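Local coordinates for protein Rubredoxin\:oxygen oxidoreductase (PDB 1E5D) that catalyses the four-electron reduction of dioxygen to two water molecules, using a mu-oxo-diiron centre and a flavin mononucleotide cofactor, at residues V76-E81 with V160-D165; V124-T129 with T138-R143; P148-S153 with N164-Q169. One frame throughout, in Å; residues are numbered along the deposited sequence.

Contact 1 of 3, residues V76-E81 with V160-D165; sequences VIQHLE and VLISND. With FEO (mu-oxo-diiron), chain D.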
ATOM      1  N   VAL A  76      -8.642  36.713   6.163  1.00 14.32           N
ATOM      2  CA  VAL A  76      -9.408  35.765   6.981  1.00 20.39           C
ATOM      3  C   VAL A  76      -8.904  34.351   6.728  1.00 20.83           C
ATOM      4  O   VAL A  76      -9.079  33.818   5.630  1.00 22.41           O
ATOM      5  CB  VAL A  76     -10.914  35.844   6.699  1.00 22.27           C
ATOM      6  CG1 VAL A  76     -11.626  34.674   7.362  1.00 11.73           C
ATOM      7  CG2 VAL A  76     -11.499  37.163   7.186  1.00 23.24           C
ATOM      8  N   ILE A  77      -8.270  33.735   7.723  1.00 18.72           N
ATOM      9  CA  ILE A  77      -7.771  32.375   7.521  1.00 11.96           C
ATOM     10  C   ILE A  77      -8.679  31.359   8.209  1.00 13.50           C
ATOM     11  O   ILE A  77      -8.715  31.268   9.428  1.00 21.20           O
ATOM     12  CB  ILE A  77      -6.337  32.206   8.025  1.00  8.57           C
ATOM     13  CG1 ILE A  77      -5.417  33.352   7.604  1.00 12.48           C
ATOM     14  CG2 ILE A  77      -5.771  30.873   7.558  1.00  7.53           C
ATOM     15  CD1 ILE A  77      -5.365  33.490   6.092  1.00 22.51           C
ATOM     16  N   GLN A  78      -9.380  30.636   7.342  1.00 17.49           N
ATOM     17  CA  GLN A  78     -10.447  29.729   7.715  1.00 16.79           C
ATOM     18  C   GLN A  78      -9.981  28.302   7.944  1.00 18.97           C
ATOM     19  O   GLN A  78     -10.769  27.505   8.456  1.00 33.09           O
ATOM     20  CB  GLN A  78     -11.528  29.696   6.627  1.00 15.65           C
ATOM     21  CG  GLN A  78     -11.782  31.061   5.994  1.00 16.90           C
ATOM     22  CD  GLN A  78     -13.178  31.099   5.396  1.00 23.58           C
ATOM     23  OE1 GLN A  78     -14.142  31.331   6.127  1.00 26.19           O
ATOM     24  NE2 GLN A  78     -13.273  30.857   4.095  1.00 21.69           N
ATOM     25  N   HIS A  79      -8.750  27.996   7.570  1.00 16.89           N
ATOM     26  CA  HIS A  79      -8.276  26.596   7.688  1.00 18.12           C
ATOM     27  C   HIS A  79      -6.761  26.682   7.659  1.00 16.48           C
ATOM     28  O   HIS A  79      -6.240  27.477   6.860  1.00 16.01           O
ATOM     29  CB  HIS A  79      -8.937  25.789   6.592  1.00 15.45           C
ATOM     30  CG  HIS A  79      -8.634  24.354   6.367  1.00 19.41           C
ATOM     31  ND1 HIS A  79      -8.323  23.462   7.364  1.00 19.28           N
ATOM     32  CD2 HIS A  79      -8.597  23.623   5.214  1.00 14.97           C
ATOM     33  CE1 HIS A  79      -8.106  22.266   6.852  1.00 19.49           C
ATOM     34  NE2 HIS A  79      -8.265  22.336   5.534  1.00 14.91           N
ATOM     35  N   LEU A  80      -6.039  25.958   8.511  1.00 16.96           N
ATOM     36  CA  LEU A  80      -4.595  26.208   8.577  1.00 19.45           C
ATOM     37  C   LEU A  80      -3.782  25.182   7.803  1.00 20.13           C
ATOM     38  O   LEU A  80      -2.560  25.270   7.708  1.00 25.02           O
ATOM     39  CB  LEU A  80      -4.132  26.270  10.038  1.00 19.47           C
ATOM     40  CG  LEU A  80      -4.146  27.677  10.646  1.00 22.56           C
ATOM     41  CD1 LEU A  80      -3.269  28.601   9.816  1.00 20.36           C
ATOM     42  CD2 LEU A  80      -5.564  28.218  10.749  1.00 16.20           C
ATOM     43  N   GLU A  81      -4.455  24.197   7.225  1.00 18.61           N
ATOM     44  CA  GLU A  81      -3.800  23.263   6.316  1.00 15.54           C
ATOM     45  C   GLU A  81      -3.063  24.053   5.240  1.00 20.18           C
ATOM     46  O   GLU A  81      -3.565  25.076   4.766  1.00 18.11           O
ATOM     47  CB  GLU A  81      -4.845  22.321   5.738  1.00 11.24           C
ATOM     48  CG  GLU A  81      -4.319  21.298   4.751  1.00 17.14           C
ATOM     49  CD  GLU A  81      -5.307  20.169   4.562  1.00 19.80           C
ATOM     50  OE1 GLU A  81      -6.399  20.231   5.158  1.00 28.57           O
ATOM     51  OE2 GLU A  81      -4.967  19.231   3.819  1.00 21.71           O
ATOM     52  N   VAL A 160     -23.674  34.823   0.127  1.00 27.10           N
ATOM     53  CA  VAL A 160     -22.411  34.242  -0.270  1.00 25.64           C
ATOM     54  C   VAL A 160     -21.799  33.469   0.894  1.00 18.93           C
ATOM     55  O   VAL A 160     -21.437  34.053   1.910  1.00 27.63           O
ATOM     56  CB  VAL A 160     -21.375  35.287  -0.726  1.00 33.08           C
ATOM     57  CG1 VAL A 160     -20.158  34.585  -1.316  1.00 33.04           C
ATOM     58  CG2 VAL A 160     -21.990  36.263  -1.718  1.00 30.38           C
ATOM     59  N   LEU A 161     -21.708  32.160   0.716  1.00 19.92           N
ATOM     60  CA  LEU A 161     -21.046  31.310   1.694  1.00 18.18           C
ATOM     61  C   LEU A 161     -19.659  30.927   1.176  1.00 17.33           C
ATOM     62  O   LEU A 161     -19.547  30.273   0.137  1.00 22.21           O
ATOM     63  CB  LEU A 161     -21.872  30.065   1.983  1.00 17.87           C
ATOM     64  CG  LEU A 161     -21.307  29.123   3.045  1.00 19.94           C
ATOM     65  CD1 LEU A 161     -21.276  29.789   4.413  1.00 15.67           C
ATOM     66  CD2 LEU A 161     -22.115  27.831   3.070  1.00 17.64           C
ATOM     67  N   ILE A 162     -18.638  31.354   1.897  1.00 17.45           N
ATOM     68  CA  ILE A 162     -17.251  30.994   1.633  1.00 19.10           C
ATOM     69  C   ILE A 162     -16.835  29.904   2.623  1.00 20.51           C
ATOM     70  O   ILE A 162     -16.648  30.256   3.788  1.00 15.04           O
ATOM     71  CB  ILE A 162     -16.338  32.225   1.728  1.00 20.06           C
ATOM     72  CG1 ILE A 162     -16.823  33.413   0.887  1.00 19.99           C
ATOM     73  CG2 ILE A 162     -14.903  31.850   1.380  1.00 14.75           C
ATOM     74  CD1 ILE A 162     -16.082  34.710   1.109  1.00 13.87           C
ATOM     75  N   SER A 163     -16.737  28.665   2.161  1.00 21.41           N
ATOM     76  CA  SER A 163     -16.762  27.451   2.950  1.00 19.10           C
ATOM     77  C   SER A 163     -15.474  26.661   3.119  1.00 21.30           C
ATOM     78  O   SER A 163     -15.557  25.508   3.578  1.00 20.90           O
ATOM     79  CB  SER A 163     -17.771  26.463   2.305  1.00  4.81           C
ATOM     80  OG  SER A 163     -17.489  26.399   0.919  1.00 15.64           O
ATOM     81  N   ASN A 164     -14.312  27.188   2.799  1.00 20.41           N
ATOM     82  CA  ASN A 164     -13.050  26.445   2.850  1.00 12.71           C
ATOM     83  C   ASN A 164     -13.191  25.119   2.102  1.00 11.53           C
ATOM     84  O   ASN A 164     -13.683  25.122   0.970  1.00 13.96           O
ATOM     85  CB  ASN A 164     -12.526  26.301   4.261  1.00 14.33           C
ATOM     86  CG  ASN A 164     -13.059  25.330   5.267  1.00 25.15           C
ATOM     87  OD1 ASN A 164     -12.726  24.137   5.189  1.00 35.11           O
ATOM     88  ND2 ASN A 164     -13.863  25.781   6.219  1.00 25.58           N
ATOM     89  N   ASP A 165     -12.711  24.004   2.623  1.00  9.04           N
ATOM     90  CA  ASP A 165     -12.746  22.747   1.895  1.00 10.83           C
ATOM     91  C   ASP A 165     -14.159  22.211   1.715  1.00 17.79           C
ATOM     92  O   ASP A 165     -14.437  21.421   0.815  1.00 18.76           O
ATOM     93  CB  ASP A 165     -11.907  21.702   2.643  1.00  8.85           C
ATOM     94  CG  ASP A 165     -10.417  21.921   2.520  1.00 14.45           C
ATOM     95  OD1 ASP A 165      -9.953  22.384   1.456  1.00 21.92           O
ATOM     96  OD2 ASP A 165      -9.687  21.628   3.500  1.00 15.48           O
TER
HETATM   97 FE1  FEO D 404      -7.958  22.131   1.040  1.00 11.81          FE
HETATM   98 FE2  FEO D 404      -8.071  20.760   4.107  1.00 15.50          FE
HETATM   99  O   FEO D 404      -7.066  22.036   2.543  1.00 24.07           O
HETATM  100  O   HOH W   1      -7.692  24.544   1.175  1.00 23.72           O
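H79, E81 and D165 close on the same iron, FE2 of the mu-oxo-diiron centre, bringing H79 NE2 within 2.1 Å of FE2 and D165 OD2 within 1.9 Å of FE2. The H79 ring stands nearly perpendicular to the D165 carboxylate, 86° between planes, with OD2 near the ring plane at its edge. E81 CG lies anti to the backbone N (chi1 179°), and the extended chain carries OE1 to FE2, 2.0 Å away; E81 CB sits over one face of the H79 ring. D165 also binds FE1 through OD1, so its carboxylate bridges the irons. Just before it, N164 OD1 takes the D165 backbone N-H at 2.6 Å from D165 N, which approaches from above the carbonyl plane. The Q78 side chain crosses that of I162 at about a right angle, NE2 3.3 Å from I162 CG2, and NE2 makes a weak hydrogen bond to I162 O; its stronger partner is D49.

H79 and E81 start the His-X-Glu-X-Asp motif that D83 completes, while H146 finishes FE2 and H226 joins FE1. E81 OE2 is hydrogen-bonded to W263 NE1 of the second subunit and E81 touches flavin mononucleotide, consistent with a short path for electrons from flavin to iron.

Contact 2 of 3, residues V124-T129 with T138-R143; sequences VKHGET and TFYETR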
ATOM      1  N   VAL A 124     -11.895  35.156  15.876  1.00 32.10           N
ATOM      2  CA  VAL A 124     -13.334  35.382  15.768  1.00 29.00           C
ATOM      3  C   VAL A 124     -14.077  34.183  16.353  1.00 29.45           C
ATOM      4  O   VAL A 124     -13.535  33.088  16.414  1.00 30.06           O
ATOM      5  CB  VAL A 124     -13.787  35.641  14.326  1.00 29.37           C
ATOM      6  CG1 VAL A 124     -13.257  36.991  13.868  1.00 22.11           C
ATOM      7  CG2 VAL A 124     -13.318  34.543  13.387  1.00 22.66           C
ATOM      8  N   LYS A 125     -15.295  34.412  16.802  1.00 33.29           N
ATOM      9  CA  LYS A 125     -16.115  33.473  17.545  1.00 33.51           C
ATOM     10  C   LYS A 125     -17.298  33.011  16.706  1.00 30.15           C
ATOM     11  O   LYS A 125     -17.717  33.699  15.770  1.00 27.05           O
ATOM     12  CB  LYS A 125     -16.598  34.134  18.833  1.00 45.95           C
ATOM     13  CG  LYS A 125     -16.367  33.378  20.122  1.00 57.09           C
ATOM     14  CD  LYS A 125     -16.489  34.317  21.317  1.00 70.67           C
ATOM     15  CE  LYS A 125     -17.909  34.358  21.862  1.00 79.54           C
ATOM     16  NZ  LYS A 125     -17.990  33.824  23.252  1.00 87.98           N
ATOM     17  N   HIS A 126     -17.833  31.832  17.025  1.00 33.01           N
ATOM     18  CA  HIS A 126     -18.941  31.316  16.218  1.00 30.77           C
ATOM     19  C   HIS A 126     -20.093  32.309  16.237  1.00 28.95           C
ATOM     20  O   HIS A 126     -20.592  32.690  17.296  1.00 35.44           O
ATOM     21  CB  HIS A 126     -19.370  29.936  16.720  1.00 30.09           C
ATOM     22  CG  HIS A 126     -20.569  29.380  16.009  1.00 41.53           C
ATOM     23  ND1 HIS A 126     -20.525  28.898  14.716  1.00 43.25           N
ATOM     24  CD2 HIS A 126     -21.855  29.231  16.407  1.00 43.62           C
ATOM     25  CE1 HIS A 126     -21.727  28.479  14.358  1.00 44.27           C
ATOM     26  NE2 HIS A 126     -22.558  28.670  15.369  1.00 44.53           N
ATOM     27  N   GLY A 127     -20.527  32.762  15.065  1.00 28.64           N
ATOM     28  CA  GLY A 127     -21.655  33.679  15.008  1.00 27.12           C
ATOM     29  C   GLY A 127     -21.229  35.130  15.031  1.00 31.25           C
ATOM     30  O   GLY A 127     -22.012  36.043  14.759  1.00 46.67           O
ATOM     31  N   GLU A 128     -19.963  35.395  15.350  1.00 25.25           N
ATOM     32  CA  GLU A 128     -19.522  36.795  15.374  1.00 22.92           C
ATOM     33  C   GLU A 128     -19.648  37.404  13.984  1.00 24.55           C
ATOM     34  O   GLU A 128     -19.516  36.719  12.970  1.00 33.81           O
ATOM     35  CB  GLU A 128     -18.101  36.892  15.892  1.00 20.88           C
ATOM     36  CG  GLU A 128     -17.417  38.245  15.891  1.00 21.75           C
ATOM     37  CD  GLU A 128     -16.163  38.200  16.762  1.00 28.74           C
ATOM     38  OE1 GLU A 128     -16.140  37.380  17.710  1.00 34.98           O
ATOM     39  OE2 GLU A 128     -15.194  38.951  16.521  1.00 47.39           O
ATOM     40  N   THR A 129     -19.915  38.707  13.968  1.00 26.16           N
ATOM     41  CA  THR A 129     -19.935  39.457  12.725  1.00 30.20           C
ATOM     42  C   THR A 129     -18.794  40.477  12.712  1.00 29.90           C
ATOM     43  O   THR A 129     -18.199  40.788  13.738  1.00 44.06           O
ATOM     44  CB  THR A 129     -21.234  40.239  12.480  1.00 34.26           C
ATOM     45  OG1 THR A 129     -21.485  41.046  13.636  1.00 48.60           O
ATOM     46  CG2 THR A 129     -22.401  39.288  12.288  1.00 21.42           C
ATOM     47  N   THR A 138     -20.322  37.271   8.417  1.00 27.39           N
ATOM     48  CA  THR A 138     -20.574  36.536   9.657  1.00 27.60           C
ATOM     49  C   THR A 138     -19.823  35.212   9.696  1.00 28.16           C
ATOM     50  O   THR A 138     -19.788  34.465   8.716  1.00 30.89           O
ATOM     51  CB  THR A 138     -22.083  36.296   9.827  1.00 33.14           C
ATOM     52  OG1 THR A 138     -22.726  37.573   9.930  1.00 39.34           O
ATOM     53  CG2 THR A 138     -22.363  35.533  11.110  1.00 29.55           C
ATOM     54  N   PHE A 139     -19.199  34.909  10.834  1.00 24.33           N
ATOM     55  CA  PHE A 139     -18.350  33.732  10.940  1.00 20.93           C
ATOM     56  C   PHE A 139     -19.019  32.571  11.659  1.00 24.90           C
ATOM     57  O   PHE A 139     -19.527  32.731  12.769  1.00 34.06           O
ATOM     58  CB  PHE A 139     -17.050  34.065  11.690  1.00 19.03           C
ATOM     59  CG  PHE A 139     -16.226  35.133  10.992  1.00 23.82           C
ATOM     60  CD1 PHE A 139     -15.817  34.955   9.684  1.00 24.50           C
ATOM     61  CD2 PHE A 139     -15.876  36.297  11.649  1.00 21.63           C
ATOM     62  CE1 PHE A 139     -15.064  35.921   9.040  1.00 22.96           C
ATOM     63  CE2 PHE A 139     -15.128  37.265  11.008  1.00 24.74           C
ATOM     64  CZ  PHE A 139     -14.727  37.082   9.701  1.00 23.41           C
ATOM     65  N   TYR A 140     -18.988  31.399  11.018  1.00 24.59           N
ATOM     66  CA  TYR A 140     -19.510  30.206  11.682  1.00 25.72           C
ATOM     67  C   TYR A 140     -18.407  29.167  11.846  1.00 27.80           C
ATOM     68  O   TYR A 140     -17.544  28.998  10.984  1.00 31.28           O
ATOM     69  CB  TYR A 140     -20.709  29.628  10.922  1.00 25.42           C
ATOM     70  CG  TYR A 140     -21.904  30.553  10.965  1.00 30.29           C
ATOM     71  CD1 TYR A 140     -22.570  30.792  12.163  1.00 29.56           C
ATOM     72  CD2 TYR A 140     -22.360  31.187   9.818  1.00 36.02           C
ATOM     73  CE1 TYR A 140     -23.663  31.637  12.214  1.00 27.78           C
ATOM     74  CE2 TYR A 140     -23.451  32.034   9.862  1.00 37.72           C
ATOM     75  CZ  TYR A 140     -24.095  32.254  11.061  1.00 35.86           C
ATOM     76  OH  TYR A 140     -25.181  33.099  11.095  1.00 58.12           O
ATOM     77  N   GLU A 141     -18.451  28.475  12.984  1.00 24.03           N
ATOM     78  CA  GLU A 141     -17.463  27.434  13.239  1.00 25.02           C
ATOM     79  C   GLU A 141     -17.980  26.088  12.741  1.00 27.44           C
ATOM     80  O   GLU A 141     -19.156  25.751  12.864  1.00 41.09           O
ATOM     81  CB  GLU A 141     -17.122  27.357  14.721  1.00 29.32           C
ATOM     82  CG  GLU A 141     -16.452  28.605  15.276  1.00 35.50           C
ATOM     83  CD  GLU A 141     -15.974  28.417  16.703  1.00 38.20           C
ATOM     84  OE1 GLU A 141     -16.535  27.572  17.431  1.00 40.02           O
ATOM     85  OE2 GLU A 141     -15.024  29.124  17.094  1.00 60.92           O
ATOM     86  N   THR A 142     -17.055  25.330  12.170  1.00 24.05           N
ATOM     87  CA  THR A 142     -17.353  24.031  11.586  1.00 19.84           C
ATOM     88  C   THR A 142     -16.255  23.045  11.969  1.00 23.00           C
ATOM     89  O   THR A 142     -15.664  22.409  11.100  1.00 19.15           O
ATOM     90  CB  THR A 142     -17.482  24.124  10.057  1.00 20.70           C
ATOM     91  OG1 THR A 142     -16.470  24.985   9.517  1.00 31.42           O
ATOM     92  CG2 THR A 142     -18.810  24.763   9.670  1.00 12.39           C
ATOM     93  N   ARG A 143     -15.999  22.946  13.275  1.00 25.40           N
ATOM     94  CA  ARG A 143     -14.959  22.065  13.788  1.00 27.19           C
ATOM     95  C   ARG A 143     -15.108  20.653  13.211  1.00 26.25           C
ATOM     96  O   ARG A 143     -16.237  20.202  13.023  1.00 29.27           O
ATOM     97  CB  ARG A 143     -14.961  22.022  15.315  1.00 33.88           C
ATOM     98  CG  ARG A 143     -15.402  23.310  15.983  1.00 52.88           C
ATOM     99  CD  ARG A 143     -14.319  23.992  16.794  1.00 60.31           C
ATOM    100  NE  ARG A 143     -14.472  23.831  18.229  1.00 69.20           N
ATOM    101  CZ  ARG A 143     -14.551  24.731  19.193  1.00 71.46           C
ATOM    102  NH1 ARG A 143     -14.500  26.036  18.964  1.00 71.16           N
ATOM    103  NH2 ARG A 143     -14.690  24.322  20.455  1.00 66.77           N
TER
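The H126 ring takes E141 N at its edge, in plane, and lies oblique to the Y140 ring. E141 N gives its hydrogen to H126 ND1 at 2.7 Å, nearly straight (173°), so ND1 serves as the acceptor and the bond holds the ring against strand 136-141. H126 CE1 comes in turn to the edge of the Y140 ring, 3.3 Å from CD1, with the two planes inclined at 59°. The third ring, F139, receives V124 at about a right angle: V124 CG1 lies 3.4 Å from F139 CE2, and CB and CG2 rest near CD2.

H126 CG is anti to the backbone N, and H126 CB packs on E141 CG. Within 138-143, E141 OE1 holds R143 NH1 in a salt bridge. A type II turn from K125 to E128, closed by E128 N to K125 O, puts G127 where a CB would jam against the carbonyl O of H126. From that turn G127 N bonds F139 O, and E128 O accepts F139 N at 2.8 Å, so both backbone polar groups of F139 are used on this side. T129 and T138 then form an antiparallel non-hydrogen-bonded pair, their side chains side by side.

The loop carries the chain from strand 121-124, outermost in the seven-stranded sheet, to strand 129-131, outermost in the six-stranded one, the two sheets of the metallo-beta-lactamase fold. V124 and F139 also pack on M151 and S153, respectively, of strand 151-155, which pairs with the other edge of strand 136-141, while Y140 reaches the loop residues A215 and V217.

Contact 3 of 3, residues P148-S153 with N164-Q169; sequences PDSMVS and NDIFGQ. With FEO (mu-oxo-diiron), chain D.
V152 and N164 approach most closely in backbone, 6.5 Å between their CA atoms, where strand 151-155 begins and N164, at positive phi (51°), bends the chain into the type II turn from D165 to G168. The N164 amide nitrogen carries the contact. ND2 offers one hydrogen to M151 O at 3.0 Å, approaching well above that carbonyl's plane, and the other to S150 OG, 3.2 Å from ND2. Each acceptor is tilted a little from the amide plane. The N164 CB is directed at 148-153, which starts the side chain toward both of them.

S150 OG, anti to its own backbone N, has its strongest polar partner in L145 O and also bonds T142 OG1, so the hydroxyl belongs to a small polar cluster. Beside it the contact turns apolar: I166 CD1 reaches V152 CG1 at 3.7 Å, the two side chains crossing at about a right angle, and T142 touches both residues. Within the turn, I166 CG2 lies over one face of the F167 ring, 3.4 Å above its plane and offset toward the rim. F167 occupies the third position of the turn with positive phi (79°), and G168 N closes the turn onto D165 O. Beyond it, Q169 NE2 bonds F167 O at 2.9 Å, in the carbonyl plane and on a lone pair, while helix 233-248 covers the F167 side chain.

All these groups are buried. With ND2 spent on 148-153 and OD1 on the D165 backbone, the N164 amide is fixed at both ends. It is placed as a second-shell residue, consistent with steadying D165, the carboxylate bridging both irons, against the neighbouring strand.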
ATOM      1  N   PRO A 148     -10.054  20.783  13.278  1.00 23.77           N
ATOM      2  CA  PRO A 148     -10.649  21.557  14.367  1.00 23.60           C
ATOM      3  C   PRO A 148     -10.759  23.048  14.061  1.00 22.62           C
ATOM      4  O   PRO A 148     -11.689  23.671  14.572  1.00 34.03           O
ATOM      5  CB  PRO A 148      -9.665  21.374  15.524  1.00 16.98           C
ATOM      6  CG  PRO A 148      -8.879  20.157  15.189  1.00 18.05           C
ATOM      7  CD  PRO A 148      -8.865  20.029  13.696  1.00 19.02           C
ATOM      8  N   ASP A 149      -9.859  23.628  13.281  1.00 21.84           N
ATOM      9  CA  ASP A 149      -9.810  25.065  13.052  1.00 24.05           C
ATOM     10  C   ASP A 149     -10.829  25.552  12.031  1.00 27.42           C
ATOM     11  O   ASP A 149     -11.069  26.752  11.895  1.00 25.02           O
ATOM     12  CB  ASP A 149      -8.416  25.486  12.568  1.00 27.16           C
ATOM     13  CG  ASP A 149      -7.880  24.595  11.463  1.00 34.49           C
ATOM     14  OD1 ASP A 149      -8.250  24.817  10.291  1.00 23.81           O
ATOM     15  OD2 ASP A 149      -7.093  23.670  11.754  1.00 51.17           O
ATOM     16  N   SER A 150     -11.415  24.621  11.298  1.00 27.56           N
ATOM     17  CA  SER A 150     -12.367  24.939  10.245  1.00 24.54           C
ATOM     18  C   SER A 150     -13.482  25.879  10.682  1.00 27.38           C
ATOM     19  O   SER A 150     -14.160  25.697  11.697  1.00 34.35           O
ATOM     20  CB  SER A 150     -12.976  23.628   9.720  1.00 20.75           C
ATOM     21  OG  SER A 150     -13.959  23.879   8.733  1.00 26.28           O
ATOM     22  N   MET A 151     -13.701  26.909   9.874  1.00 23.66           N
ATOM     23  CA  MET A 151     -14.817  27.820  10.030  1.00 25.52           C
ATOM     24  C   MET A 151     -15.233  28.353   8.666  1.00 25.34           C
ATOM     25  O   MET A 151     -14.438  28.317   7.730  1.00 23.55           O
ATOM     26  CB  MET A 151     -14.465  28.987  10.950  1.00 23.91           C
ATOM     27  CG  MET A 151     -13.788  30.115  10.185  1.00 28.86           C
ATOM     28  SD  MET A 151     -13.449  31.544  11.229  1.00 33.23           S
ATOM     29  CE  MET A 151     -12.308  32.437  10.180  1.00 16.93           C
ATOM     30  N   VAL A 152     -16.465  28.837   8.541  1.00 25.22           N
ATOM     31  CA  VAL A 152     -16.884  29.331   7.225  1.00 20.18           C
ATOM     32  C   VAL A 152     -17.351  30.774   7.338  1.00 27.78           C
ATOM     33  O   VAL A 152     -17.579  31.270   8.445  1.00 32.65           O
ATOM     34  CB  VAL A 152     -17.974  28.431   6.628  1.00 23.01           C
ATOM     35  CG1 VAL A 152     -17.523  26.972   6.667  1.00 15.85           C
ATOM     36  CG2 VAL A 152     -19.290  28.593   7.374  1.00 20.61           C
ATOM     37  N   SER A 153     -17.486  31.455   6.201  1.00 23.86           N
ATOM     38  CA  SER A 153     -17.843  32.869   6.226  1.00 14.21           C
ATOM     39  C   SER A 153     -19.110  33.134   5.427  1.00 14.18           C
ATOM     40  O   SER A 153     -19.258  32.681   4.301  1.00 24.74           O
ATOM     41  CB  SER A 153     -16.719  33.750   5.680  1.00 12.76           C
ATOM     42  OG  SER A 153     -15.704  33.896   6.654  1.00 23.44           O
ATOM     43  N   ASN A 164     -14.312  27.188   2.799  1.00 20.41           N
ATOM     44  CA  ASN A 164     -13.050  26.445   2.850  1.00 12.71           C
ATOM     45  C   ASN A 164     -13.191  25.119   2.102  1.00 11.53           C
ATOM     46  O   ASN A 164     -13.683  25.122   0.970  1.00 13.96           O
ATOM     47  CB  ASN A 164     -12.526  26.301   4.261  1.00 14.33           C
ATOM     48  CG  ASN A 164     -13.059  25.330   5.267  1.00 25.15           C
ATOM     49  OD1 ASN A 164     -12.726  24.137   5.189  1.00 35.11           O
ATOM     50  ND2 ASN A 164     -13.863  25.781   6.219  1.00 25.58           N
ATOM     51  N   ASP A 165     -12.711  24.004   2.623  1.00  9.04           N
ATOM     52  CA  ASP A 165     -12.746  22.747   1.895  1.00 10.83           C
ATOM     53  C   ASP A 165     -14.159  22.211   1.715  1.00 17.79           C
ATOM     54  O   ASP A 165     -14.437  21.421   0.815  1.00 18.76           O
ATOM     55  CB  ASP A 165     -11.907  21.702   2.643  1.00  8.85           C
ATOM     56  CG  ASP A 165     -10.417  21.921   2.520  1.00 14.45           C
ATOM     57  OD1 ASP A 165      -9.953  22.384   1.456  1.00 21.92           O
ATOM     58  OD2 ASP A 165      -9.687  21.628   3.500  1.00 15.48           O
ATOM     59  N   ILE A 166     -15.089  22.603   2.581  1.00 20.68           N
ATOM     60  CA  ILE A 166     -16.452  22.076   2.511  1.00 21.22           C
ATOM     61  C   ILE A 166     -17.094  22.417   1.172  1.00 20.51           C
ATOM     62  O   ILE A 166     -17.076  23.577   0.742  1.00 23.72           O
ATOM     63  CB  ILE A 166     -17.285  22.632   3.684  1.00 18.58           C
ATOM     64  CG1 ILE A 166     -16.561  22.474   5.027  1.00 17.40           C
ATOM     65  CG2 ILE A 166     -18.683  22.043   3.752  1.00  7.18           C
ATOM     66  CD1 ILE A 166     -17.147  23.316   6.139  1.00 21.29           C
ATOM     67  N   PHE A 167     -17.654  21.395   0.536  1.00 12.66           N
ATOM     68  CA  PHE A 167     -18.334  21.515  -0.746  1.00 16.35           C
ATOM     69  C   PHE A 167     -17.310  21.564  -1.875  1.00 22.95           C
ATOM     70  O   PHE A 167     -17.655  21.660  -3.052  1.00 21.90           O
ATOM     71  CB  PHE A 167     -19.242  22.750  -0.820  1.00 14.26           C
ATOM     72  CG  PHE A 167     -20.323  22.715   0.254  1.00 21.67           C
ATOM     73  CD1 PHE A 167     -21.231  21.666   0.283  1.00 24.90           C
ATOM     74  CD2 PHE A 167     -20.415  23.714   1.207  1.00 22.78           C
ATOM     75  CE1 PHE A 167     -22.215  21.611   1.252  1.00 24.32           C
ATOM     76  CE2 PHE A 167     -21.395  23.660   2.180  1.00 25.10           C
ATOM     77  CZ  PHE A 167     -22.293  22.610   2.203  1.00 23.12           C
ATOM     78  N   GLY A 168     -16.040  21.498  -1.478  1.00 22.48           N
ATOM     79  CA  GLY A 168     -14.960  21.524  -2.443  1.00 13.63           C
ATOM     80  C   GLY A 168     -14.999  20.303  -3.336  1.00 11.56           C
ATOM     81  O   GLY A 168     -15.488  19.225  -3.019  1.00 12.82           O
ATOM     82  N   GLN A 169     -14.452  20.445  -4.537  1.00  9.08           N
ATOM     83  CA  GLN A 169     -14.313  19.265  -5.378  1.00 10.16           C
ATOM     84  C   GLN A 169     -12.988  19.407  -6.116  1.00 18.51           C
ATOM     85  O   GLN A 169     -12.607  20.522  -6.467  1.00 18.88           O
ATOM     86  CB  GLN A 169     -15.467  19.099  -6.355  1.00  9.56           C
ATOM     87  CG  GLN A 169     -16.672  19.995  -6.159  1.00  6.50           C
ATOM     88  CD  GLN A 169     -16.401  21.421  -6.595  1.00  9.55           C
ATOM     89  OE1 GLN A 169     -15.858  21.696  -7.660  1.00 17.19           O
ATOM     90  NE2 GLN A 169     -16.785  22.367  -5.749  1.00 15.00           N
TER
HETATM   91 FE1  FEO D 404      -7.958  22.131   1.040  1.00 11.81          FE
HETATM   92 FE2  FEO D 404      -8.071  20.760   4.107  1.00 15.50          FE
HETATM   93  O   FEO D 404      -7.066  22.036   2.543  1.00 24.07           O
HETATM   94  O   HOH W   1      -7.692  24.544   1.175  1.00 23.72           O

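In the fold
All three contacts lie in the metallo-beta-lactamase part of the chain. Contacts 1 and 3 have centres about 5 Å apart and share N164 and D165; contact 2 is centred about 11 Å from the first and 12 Å from the third. Along the chain, contact 2 is nested in the loop that contact 1 closes and is complete before contact 3 opens. Strands 136-141, 151-155 and 160-164 are successive antiparallel neighbours in the six-stranded sheet, and contact 1 joins the end of strand 160-164 to the loop that follows strand 74-77 of the seven-stranded sheet. Y140 O with V152 N and S153 O with I162 N probably continue the bonding across those strands, linking the surface turn to the loops at the strand ends that supply iron ligands.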